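Local coordinates for murein peptide amidase A (Escherichia coli O157:H7, PDB 5HXD), which probably uses zinc to hydrolyse the gamma-D-glutamyl-diaminopimelate amide bond of the murein tripeptide during peptidoglycan breakdown, at residues H49-S54 against G87-A92; S23-P28 against N80-Q85; G94-R99 against V124-G129; S155-L160 against T208-P213. All coordinates share one frame; numbering follows the deposited sequence.

How the contacts relate
Contacts 1 and 4 bring together the predicted zinc ligands His49, Glu52 and His157 and the predicted catalytic Glu210, with the two centres about 13 Å apart. Glu52 OE1 probably accepts a hydrogen bond from Asp158 N (3.3 Å) between them. Contact 3 supplies the second shell, since Asp96 OD1 takes a probable hydrogen bond from His49 NE2 at 2.8 Å and Asp96 OD2 forms a salt bridge with Arg89 NH2 at 3.1 Å. Contact 2 lies on the outer side of contact 1, its centre about 10 Å from that one and about 21 Å from contact 4. All four touch the second subunit.

Contact 1 of 4, residues H49-S54 against G87-A92; sequences HGDENS and GLRANA. With ZN (zinc ion), chain C.
Gly87 begins the run with its carbonyl O 3.7 Å from Asp51 CB; with positive phi, it is the C-prime residue of the Schellman motif that ends helix 81-85. Leu88 turns its side chain away from 49-54 and presents its carbonyl O to the turn at Gly50 and Asp51, at angles too poor for hydrogen bonding. Arg89 then does most of the work. Its O takes a weak hydrogen bond from Gly50 N (3.5 Å), while Asp51 OD1 rests against Arg89 CB at 3.5 Å, well short of the guanidinium. With CG anti to the backbone N (chi1 165°), Arg89 sets that methylene over the His49 ring, 4.0 Å from its centroid. The extended chain continues beside the histidine and brings CZ over the same face, the ring and guanidinium planes 30° apart. Arg89 NH2 and His49 NE2 both turn to Asp96, which binds one with each carboxylate oxygen. Glu52 OE2 binds the zinc at 2.4 Å and accepts a weak hydrogen bond from His49 ND1 (3.3 Å); His49 ND1 itself stands 3.1 Å from the zinc, although His49 is a predicted ligand. In this His-Xaa-Xaa-Glu motif of M14 peptidases, the arginine on one face and Asp96 at NE2 probably restrain the imidazole's rotation, consistent with ND1 facing the metal.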
# COMPACT_ATOMS: atom_id res chain seq x y z
N HIS A 49 4.29 -1.76 8.71
CA HIS A 49 3.39 -0.60 8.81
C HIS A 49 2.70 -0.37 7.47
O HIS A 49 3.39 -0.19 6.46
CB HIS A 49 4.17 0.65 9.21
CG HIS A 49 4.74 0.60 10.59
ND1 HIS A 49 5.93 1.21 10.92
CD2 HIS A 49 4.28 0.02 11.73
CE1 HIS A 49 6.18 1.02 12.21
NE2 HIS A 49 5.19 0.30 12.72
N GLY A 50 1.37 -0.35 7.45
CA GLY A 50 0.60 -0.31 6.21
C GLY A 50 0.72 0.91 5.30
O GLY A 50 0.38 0.82 4.13
N ASP A 51 1.20 2.05 5.81
CA ASP A 51 1.47 3.20 4.94
C ASP A 51 2.91 3.23 4.36
O ASP A 51 3.22 4.08 3.52
CB ASP A 51 1.18 4.51 5.68
CG ASP A 51 1.96 4.64 6.96
OD1 ASP A 51 2.41 3.60 7.46
OD2 ASP A 51 2.10 5.76 7.50
N GLU A 52 3.77 2.29 4.78
CA GLU A 52 5.15 2.21 4.27
C GLU A 52 5.24 1.33 3.02
O GLU A 52 5.89 0.29 2.98
CB GLU A 52 6.10 1.75 5.38
CG GLU A 52 5.98 2.63 6.62
CD GLU A 52 6.96 2.29 7.73
OE1 GLU A 52 7.45 1.15 7.81
OE2 GLU A 52 7.22 3.18 8.56
N ASN A 53 4.62 1.88 1.99
CA ASN A 53 4.31 1.29 0.70
C ASN A 53 5.44 1.13 -0.33
O ASN A 53 5.44 0.19 -1.13
CB ASN A 53 3.21 2.21 0.14
CG ASN A 53 1.87 1.87 0.70
OD1 ASN A 53 0.89 2.43 0.27
ND2 ASN A 53 1.80 0.78 1.47
N SER A 54 6.32 2.13 -0.38
CA SER A 54 7.38 2.15 -1.39
C SER A 54 8.36 0.98 -1.31
O SER A 54 9.06 0.68 -2.28
CB SER A 54 8.18 3.47 -1.31
OG SER A 54 8.87 3.60 -0.07
N GLY A 87 -4.31 2.22 4.17
CA GLY A 87 -3.35 3.33 4.14
C GLY A 87 -2.93 3.82 5.52
O GLY A 87 -2.49 4.95 5.72
N LEU A 88 -3.08 2.92 6.48
CA LEU A 88 -2.86 3.18 7.88
C LEU A 88 -1.51 2.57 8.30
O LEU A 88 -1.03 1.65 7.67
CB LEU A 88 -4.02 2.57 8.66
CG LEU A 88 -4.34 2.89 10.10
CD1 LEU A 88 -4.85 4.31 10.21
CD2 LEU A 88 -5.39 1.92 10.56
N ARG A 89 -0.90 3.11 9.35
CA ARG A 89 0.34 2.56 9.91
C ARG A 89 0.11 1.33 10.80
O ARG A 89 0.90 0.40 10.79
CB ARG A 89 1.05 3.65 10.70
CG ARG A 89 2.13 3.15 11.62
CD ARG A 89 2.59 4.26 12.53
NE ARG A 89 3.63 3.84 13.48
CZ ARG A 89 4.93 3.96 13.24
NH1 ARG A 89 5.36 4.49 12.11
NH2 ARG A 89 5.80 3.57 14.15
N ALA A 90 -0.97 1.36 11.58
CA ALA A 90 -1.38 0.30 12.48
C ALA A 90 -2.21 -0.78 11.78
O ALA A 90 -2.58 -0.60 10.62
CB ALA A 90 -2.19 0.89 13.60
N ASN A 91 -2.49 -1.89 12.48
CA ASN A 91 -3.45 -2.89 11.96
C ASN A 91 -4.90 -2.47 12.26
O ASN A 91 -5.15 -1.34 12.70
CB ASN A 91 -3.15 -4.30 12.49
CG ASN A 91 -3.55 -4.53 13.96
OD1 ASN A 91 -4.02 -3.63 14.65
ND2 ASN A 91 -3.35 -5.75 14.44
N ALA A 92 -5.84 -3.37 12.02
CA ALA A 92 -7.25 -3.00 12.06
C ALA A 92 -7.73 -2.70 13.48
O ALA A 92 -8.87 -2.26 13.67
CB ALA A 92 -8.08 -4.10 11.42
ZN ZN C . 8.65 2.64 10.47

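Contact 2 of 4, residues S23-P28 against N80-Q85; sequences SLLGAP and NPDGCQ
Asp82 reaches from the first turn of helix 81-85 to Ser23 and Leu25 in the loop 23-28, its CB pointing at that loop. CG, placed anti to the carbonyl carbon (chi1 -67°), comes 3.5 Å from Leu25 CB. OD1 accepts a hydrogen bond from Ser23 OG at 2.9 Å, the hydroxyl standing 39° above the carboxylate plane. OD2 is met on its syn side by Leu25 N at 2.8 Å, only 18° out of plane, and Leu25 crosses the carboxylate obliquely. Ser23 OG has a second job: it accepts from Ala27 N at 2.8 Å, so one hydroxyl links the two ends of the loop to the aspartate. Alongside, Pro81 CG lies 4.1 Å from Ser23 CB, and Ala27 CB packs on Pro81 CB at 4.3 Å. Asn80 caps the helix through a weak hydrogen bond from Gly83 N to its OD1. Ala27 also packs on Ala27 of the second subunit, which puts the loop at the dimer interface. With Gly26 N bonded to Ser23 O and Ser23 N to Ala27 O, the loop is a type I turn with a G1 beta bulge, closing the hairpin of strands 18-22 and 28-31 and pinned to a helix start.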
# COMPACT_ATOMS: atom_id res chain seq x y z
N SER A 23 -4.86 -12.17 8.61
CA SER A 23 -5.02 -10.86 9.25
C SER A 23 -6.30 -10.82 10.05
O SER A 23 -7.21 -11.62 9.83
CB SER A 23 -5.03 -9.73 8.21
OG SER A 23 -6.14 -9.81 7.32
N LEU A 24 -6.37 -9.88 10.98
CA LEU A 24 -7.57 -9.60 11.75
C LEU A 24 -8.88 -9.48 10.93
O LEU A 24 -9.93 -9.95 11.35
CB LEU A 24 -7.37 -8.32 12.53
CG LEU A 24 -8.47 -8.11 13.55
CD1 LEU A 24 -8.51 -9.27 14.55
CD2 LEU A 24 -8.24 -6.80 14.25
N LEU A 25 -8.81 -8.84 9.77
CA LEU A 25 -10.01 -8.64 8.95
C LEU A 25 -10.24 -9.80 7.97
O LEU A 25 -11.23 -9.81 7.23
CB LEU A 25 -9.94 -7.29 8.21
CG LEU A 25 -10.10 -5.99 9.01
CD1 LEU A 25 -10.30 -4.77 8.10
CD2 LEU A 25 -11.23 -6.08 10.03
N GLY A 26 -9.34 -10.76 7.95
CA GLY A 26 -9.57 -11.97 7.17
C GLY A 26 -8.74 -12.15 5.91
O GLY A 26 -8.94 -13.11 5.18
N ALA A 27 -7.80 -11.25 5.65
CA ALA A 27 -6.95 -11.39 4.48
C ALA A 27 -5.91 -12.49 4.72
O ALA A 27 -5.63 -12.83 5.87
CB ALA A 27 -6.27 -10.08 4.15
N PRO A 28 -5.35 -13.07 3.65
CA PRO A 28 -4.32 -14.06 3.98
C PRO A 28 -2.99 -13.40 4.31
O PRO A 28 -2.68 -12.33 3.80
CB PRO A 28 -4.21 -14.92 2.72
CG PRO A 28 -4.77 -14.10 1.63
CD PRO A 28 -5.73 -13.10 2.23
N ASN A 80 1.36 -6.64 7.32
CA ASN A 80 0.12 -6.02 7.79
C ASN A 80 -0.84 -5.70 6.66
O ASN A 80 -1.09 -4.55 6.38
CB ASN A 80 0.49 -4.75 8.56
CG ASN A 80 -0.70 -4.02 9.14
OD1 ASN A 80 -1.81 -4.54 9.21
ND2 ASN A 80 -0.47 -2.79 9.59
N PRO A 81 -1.40 -6.72 5.99
CA PRO A 81 -2.21 -6.47 4.79
C PRO A 81 -3.51 -5.68 5.02
O PRO A 81 -4.07 -5.16 4.04
CB PRO A 81 -2.52 -7.88 4.27
CG PRO A 81 -2.26 -8.79 5.39
CD PRO A 81 -1.24 -8.15 6.26
N ASP A 82 -3.99 -5.61 6.26
CA ASP A 82 -5.13 -4.74 6.61
C ASP A 82 -4.66 -3.29 6.73
O ASP A 82 -5.40 -2.36 6.41
CB ASP A 82 -5.81 -5.17 7.92
CG ASP A 82 -6.50 -6.51 7.84
OD1 ASP A 82 -6.73 -7.03 6.72
OD2 ASP A 82 -6.83 -7.05 8.91
N GLY A 83 -3.44 -3.11 7.24
CA GLY A 83 -2.78 -1.82 7.27
C GLY A 83 -2.65 -1.23 5.87
O GLY A 83 -3.20 -0.15 5.63
N CYS A 84 -1.94 -1.94 4.97
CA CYS A 84 -1.71 -1.47 3.59
C CYS A 84 -3.03 -1.04 2.89
O CYS A 84 -3.08 0.00 2.23
CB CYS A 84 -1.00 -2.54 2.71
SG CYS A 84 0.02 -3.85 3.48
N GLN A 85 -4.09 -1.85 3.03
CA GLN A 85 -5.37 -1.59 2.36
C GLN A 85 -6.05 -0.33 2.91
O GLN A 85 -6.71 0.40 2.17
CB GLN A 85 -6.31 -2.81 2.47
CG GLN A 85 -7.66 -2.48 2.99
CD GLN A 85 -8.73 -3.47 2.63
OE1 GLN A 85 -8.59 -4.66 2.84
NE2 GLN A 85 -9.82 -2.97 2.07

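Contact 3 of 4, residues G94-R99 against V124-G129; sequences GVDLNR and VVLLTG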
# COMPACT_ATOMS: atom_id res chain seq x y z
N GLY A 94 -5.98 -0.55 15.57
CA GLY A 94 -5.27 0.62 16.05
C GLY A 94 -4.00 0.28 16.82
O GLY A 94 -3.44 1.12 17.53
N VAL A 95 -3.54 -0.96 16.69
CA VAL A 95 -2.29 -1.42 17.30
C VAL A 95 -1.10 -1.16 16.38
O VAL A 95 -1.16 -1.44 15.18
CB VAL A 95 -2.36 -2.92 17.64
CG1 VAL A 95 -1.03 -3.40 18.19
CG2 VAL A 95 -3.48 -3.19 18.64
N ASP A 96 -0.03 -0.60 16.93
CA ASP A 96 1.25 -0.49 16.23
C ASP A 96 1.94 -1.86 16.31
O ASP A 96 2.45 -2.23 17.37
CB ASP A 96 2.12 0.63 16.83
CG ASP A 96 3.36 0.98 15.97
OD1 ASP A 96 3.87 0.12 15.19
OD2 ASP A 96 3.84 2.13 16.11
N LEU A 97 1.93 -2.63 15.22
CA LEU A 97 2.46 -3.99 15.24
C LEU A 97 3.93 -4.03 15.66
O LEU A 97 4.42 -5.04 16.16
CB LEU A 97 2.28 -4.67 13.87
CG LEU A 97 0.87 -5.09 13.44
CD1 LEU A 97 0.85 -5.60 12.02
CD2 LEU A 97 0.29 -6.12 14.38
N ASN A 98 4.63 -2.92 15.45
CA ASN A 98 6.03 -2.83 15.82
C ASN A 98 6.18 -2.31 17.24
O ASN A 98 7.23 -1.79 17.61
CB ASN A 98 6.81 -1.94 14.85
CG ASN A 98 8.29 -2.30 14.77
OD1 ASN A 98 8.67 -3.47 14.68
ND2 ASN A 98 9.12 -1.28 14.79
N ARG A 99 5.11 -2.44 18.03
CA ARG A 99 5.20 -2.29 19.48
C ARG A 99 4.49 -3.48 20.10
O ARG A 99 4.36 -3.55 21.32
CB ARG A 99 4.58 -0.98 19.99
CG ARG A 99 5.17 0.29 19.42
CD ARG A 99 6.61 0.49 19.85
NE ARG A 99 7.18 1.70 19.29
CZ ARG A 99 7.65 1.81 18.05
NH1 ARG A 99 7.62 0.77 17.22
NH2 ARG A 99 8.13 2.97 17.64
N VAL A 124 0.98 11.34 17.47
CA VAL A 124 -0.13 10.49 17.05
C VAL A 124 -0.19 9.17 17.82
O VAL A 124 0.71 8.32 17.70
CB VAL A 124 -0.06 10.18 15.57
CG1 VAL A 124 -1.37 9.54 15.12
CG2 VAL A 124 0.24 11.45 14.78
N VAL A 125 -1.26 8.99 18.59
CA VAL A 125 -1.37 7.85 19.50
C VAL A 125 -1.81 6.55 18.80
O VAL A 125 -2.71 6.55 17.96
CB VAL A 125 -2.37 8.19 20.66
CG1 VAL A 125 -2.67 6.95 21.50
CG2 VAL A 125 -1.80 9.28 21.53
N LEU A 126 -1.12 5.46 19.15
CA LEU A 126 -1.54 4.11 18.76
C LEU A 126 -1.53 3.20 19.98
O LEU A 126 -1.01 3.56 21.03
CB LEU A 126 -0.62 3.55 17.67
CG LEU A 126 -0.70 4.15 16.26
CD1 LEU A 126 0.17 3.39 15.27
CD2 LEU A 126 -2.13 4.18 15.77
N LEU A 127 -2.11 2.01 19.83
CA LEU A 127 -2.10 1.00 20.90
C LEU A 127 -0.96 -0.08 20.77
O LEU A 127 -0.51 -0.41 19.66
CB LEU A 127 -3.48 0.32 20.95
CG LEU A 127 -4.73 1.14 21.30
CD1 LEU A 127 -5.92 0.23 21.22
CD2 LEU A 127 -4.65 1.71 22.68
N THR A 128 -0.50 -0.63 21.89
CA THR A 128 0.57 -1.63 21.84
C THR A 128 0.04 -3.07 21.92
O THR A 128 0.82 -4.03 21.91
CB THR A 128 1.62 -1.43 22.97
OG1 THR A 128 1.03 -1.67 24.26
CG2 THR A 128 2.22 -0.03 22.94
N GLY A 129 -1.29 -3.22 22.00
CA GLY A 129 -1.91 -4.52 22.21
C GLY A 129 -2.35 -4.66 23.65
O GLY A 129 -1.82 -4.01 24.54
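The second shell of the zinc site is anchored here to a strand of a hairpin, where Val95 and Leu127 form a single beta bridge. Two backbone hydrogen bonds make it: Leu127 N to Gly94 O at 2.8 Å, and Asp96 N to Leu127 O, also 2.8 Å. Between them Val95 CA lies against Leu127 O in a CA-H...O contact. Val95 CG1, anti to the backbone N (chi1 176°), lies 3.4 Å from Leu127 O and reaches on to Gly129 N; Val95 CG2 packs on Leu127 CB at 4.2 Å. On the next residue, Asp96 CB meets Leu126 CD1 at 3.7 Å, the two side chains crossing at about a right angle, and the leucine touches the aspartate mainly through carbon. That carboxylate is well occupied: OD1 accepts from Asn98 N (3.1 Å) on its anti side, which makes an Asx turn, and also serves His49, while OD2 pairs with Arg89. The bridge probably steadies the backbone from which Asp96 holds His49, a predicted zinc ligand. At the far end Arg99 CB touches Thr128 CG2 at 3.9 Å, while Thr128 OG1 is bonded to Lys107 O and Thr128 O to Asn100 ND2 and Trp106 NE1. Strand 122-127 pairs antiparallel with 110-114, Leu126 packing on Tyr113, and Gly11 of the second subunit lies against Val124 and Leu126. Leu97 turns away from the strand and packs on helix 136-148 at Glu137 and Thr138.

Contact 4 of 4, residues S155-L160 against T208-P213; sequences SFHDPL and TAEFPP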
# COMPACT_ATOMS: atom_id res chain seq x y z
N SER A 155 14.09 -6.15 7.62
CA SER A 155 12.75 -5.58 7.64
C SER A 155 12.76 -4.15 7.13
O SER A 155 13.35 -3.27 7.74
CB SER A 155 12.17 -5.64 9.04
OG SER A 155 11.11 -4.72 9.17
N PHE A 156 12.09 -3.92 6.00
CA PHE A 156 12.05 -2.60 5.36
C PHE A 156 10.96 -1.68 5.92
O PHE A 156 9.83 -2.13 6.11
CB PHE A 156 11.84 -2.77 3.87
CG PHE A 156 13.03 -3.30 3.17
CD1 PHE A 156 13.96 -2.44 2.64
CD2 PHE A 156 13.24 -4.66 3.08
CE1 PHE A 156 15.08 -2.93 2.02
CE2 PHE A 156 14.35 -5.15 2.46
CZ PHE A 156 15.27 -4.28 1.93
N HIS A 157 11.31 -0.41 6.15
CA HIS A 157 10.36 0.62 6.58
C HIS A 157 10.48 1.96 5.82
O HIS A 157 11.28 2.08 4.89
CB HIS A 157 10.52 0.91 8.07
CG HIS A 157 9.97 -0.15 8.97
ND1 HIS A 157 10.44 -1.44 8.99
CD2 HIS A 157 8.98 -0.10 9.90
CE1 HIS A 157 9.77 -2.14 9.88
NE2 HIS A 157 8.88 -1.35 10.45
N ASP A 158 9.69 2.94 6.27
CA ASP A 158 9.71 4.36 5.84
C ASP A 158 9.74 5.29 7.05
O ASP A 158 9.20 4.94 8.09
CB ASP A 158 8.45 4.74 5.06
CG ASP A 158 8.59 4.53 3.60
OD1 ASP A 158 9.70 4.18 3.15
OD2 ASP A 158 7.56 4.70 2.90
N PRO A 159 10.31 6.50 6.89
CA PRO A 159 11.07 7.01 5.75
C PRO A 159 12.41 7.57 6.22
O PRO A 159 12.81 8.64 5.77
CB PRO A 159 10.17 8.13 5.24
CG PRO A 159 9.48 8.66 6.56
CD PRO A 159 9.78 7.63 7.66
N LEU A 160 13.08 6.85 7.12
CA LEU A 160 14.21 7.41 7.86
C LEU A 160 15.54 7.31 7.13
O LEU A 160 16.57 7.72 7.67
CB LEU A 160 14.31 6.74 9.22
CG LEU A 160 13.02 6.95 10.01
CD1 LEU A 160 13.16 6.35 11.37
CD2 LEU A 160 12.67 8.44 10.09
N THR A 208 16.89 -3.36 10.31
CA THR A 208 15.84 -2.58 9.66
C THR A 208 16.48 -1.67 8.61
O THR A 208 17.40 -0.89 8.90
CB THR A 208 15.00 -1.77 10.67
OG1 THR A 208 15.85 -0.94 11.47
CG2 THR A 208 14.22 -2.70 11.58
N ALA A 209 16.01 -1.82 7.38
CA ALA A 209 16.42 -0.98 6.28
C ALA A 209 15.36 0.08 6.03
O ALA A 209 14.31 -0.23 5.45
CB ALA A 209 16.65 -1.81 5.02
N GLU A 210 15.61 1.32 6.44
CA GLU A 210 14.64 2.41 6.23
C GLU A 210 14.85 3.14 4.91
O GLU A 210 15.85 3.83 4.72
CB GLU A 210 14.71 3.42 7.38
CG GLU A 210 14.37 2.85 8.72
CD GLU A 210 12.99 3.23 9.15
OE1 GLU A 210 12.21 3.65 8.27
OE2 GLU A 210 12.69 3.12 10.36
N PHE A 211 13.90 2.98 4.00
CA PHE A 211 13.89 3.75 2.76
C PHE A 211 13.86 5.23 3.08
O PHE A 211 13.52 5.63 4.19
CB PHE A 211 12.67 3.40 1.92
CG PHE A 211 12.94 2.40 0.85
CD1 PHE A 211 14.05 1.59 0.89
CD2 PHE A 211 12.06 2.28 -0.22
CE1 PHE A 211 14.28 0.65 -0.11
CE2 PHE A 211 12.29 1.36 -1.23
CZ PHE A 211 13.40 0.54 -1.18
N PRO A 212 14.23 6.07 2.11
CA PRO A 212 13.98 7.50 2.31
C PRO A 212 12.56 7.80 1.85
O PRO A 212 11.89 6.87 1.38
CB PRO A 212 15.01 8.16 1.41
CG PRO A 212 15.13 7.18 0.25
CD PRO A 212 14.92 5.80 0.84
N PRO A 213 12.09 9.04 2.01
CA PRO A 213 10.83 9.36 1.34
C PRO A 213 11.03 9.23 -0.16
O PRO A 213 11.95 9.82 -0.71
CB PRO A 213 10.56 10.81 1.74
CG PRO A 213 11.31 10.98 3.03
CD PRO A 213 12.55 10.15 2.87
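Glu210, which loses more surface to this contact than any other residue, lies alongside Leu160, both side chains pointing the same way, with Leu160 CD1 3.4 Å from Glu210 OE2. The glutamate bends at chi2 (-103°), which places CD back toward the neighbouring strand; OE1 ends 3.2 Å from His157 CB. Across this contact its oxygens make no hydrogen bond; OE1 also sits against the Asp158 peptide, while beyond it OE2 lies close to Glu164 OE2 and to a cacodylate ion. His157 stands opposite Glu210 in the parallel pair of strands 155-157 and 208-210, both side chains on the face they share with Ser155 and Thr208. Backbone bonds from His157 N to Ala209 O (3.1 Å) and from Phe211 N to His157 O (2.9 Å) hold the histidine's main chain at both N-H and C=O. Where the strand gives way to loop, Phe211 CB sits 3.3 Å from Asp158 OD1, the carboxylate and ring planes 32° apart, and Phe211 CE1 packs on Phe156 CD1 at 4.1 Å. On the sheet face opposite His157 and Glu210, Phe156 CE1 touches Ala209 CB at 3.6 Å, and Met227 and Leu230 of helix 224-230 and Ser55 of helix 53-65 pack against Phe156. Pro159, which follows a cis peptide, packs its CB on Pro213 CG, and both prolines reach Asp217 of the second subunit. The register pairs His157, a predicted zinc ligand, with Glu210, the predicted proton donor and acceptor, though the imidazole tip leads away from the glutamate, consistent with the metal-plus-glutamate chemistry of M14 carboxypeptidases.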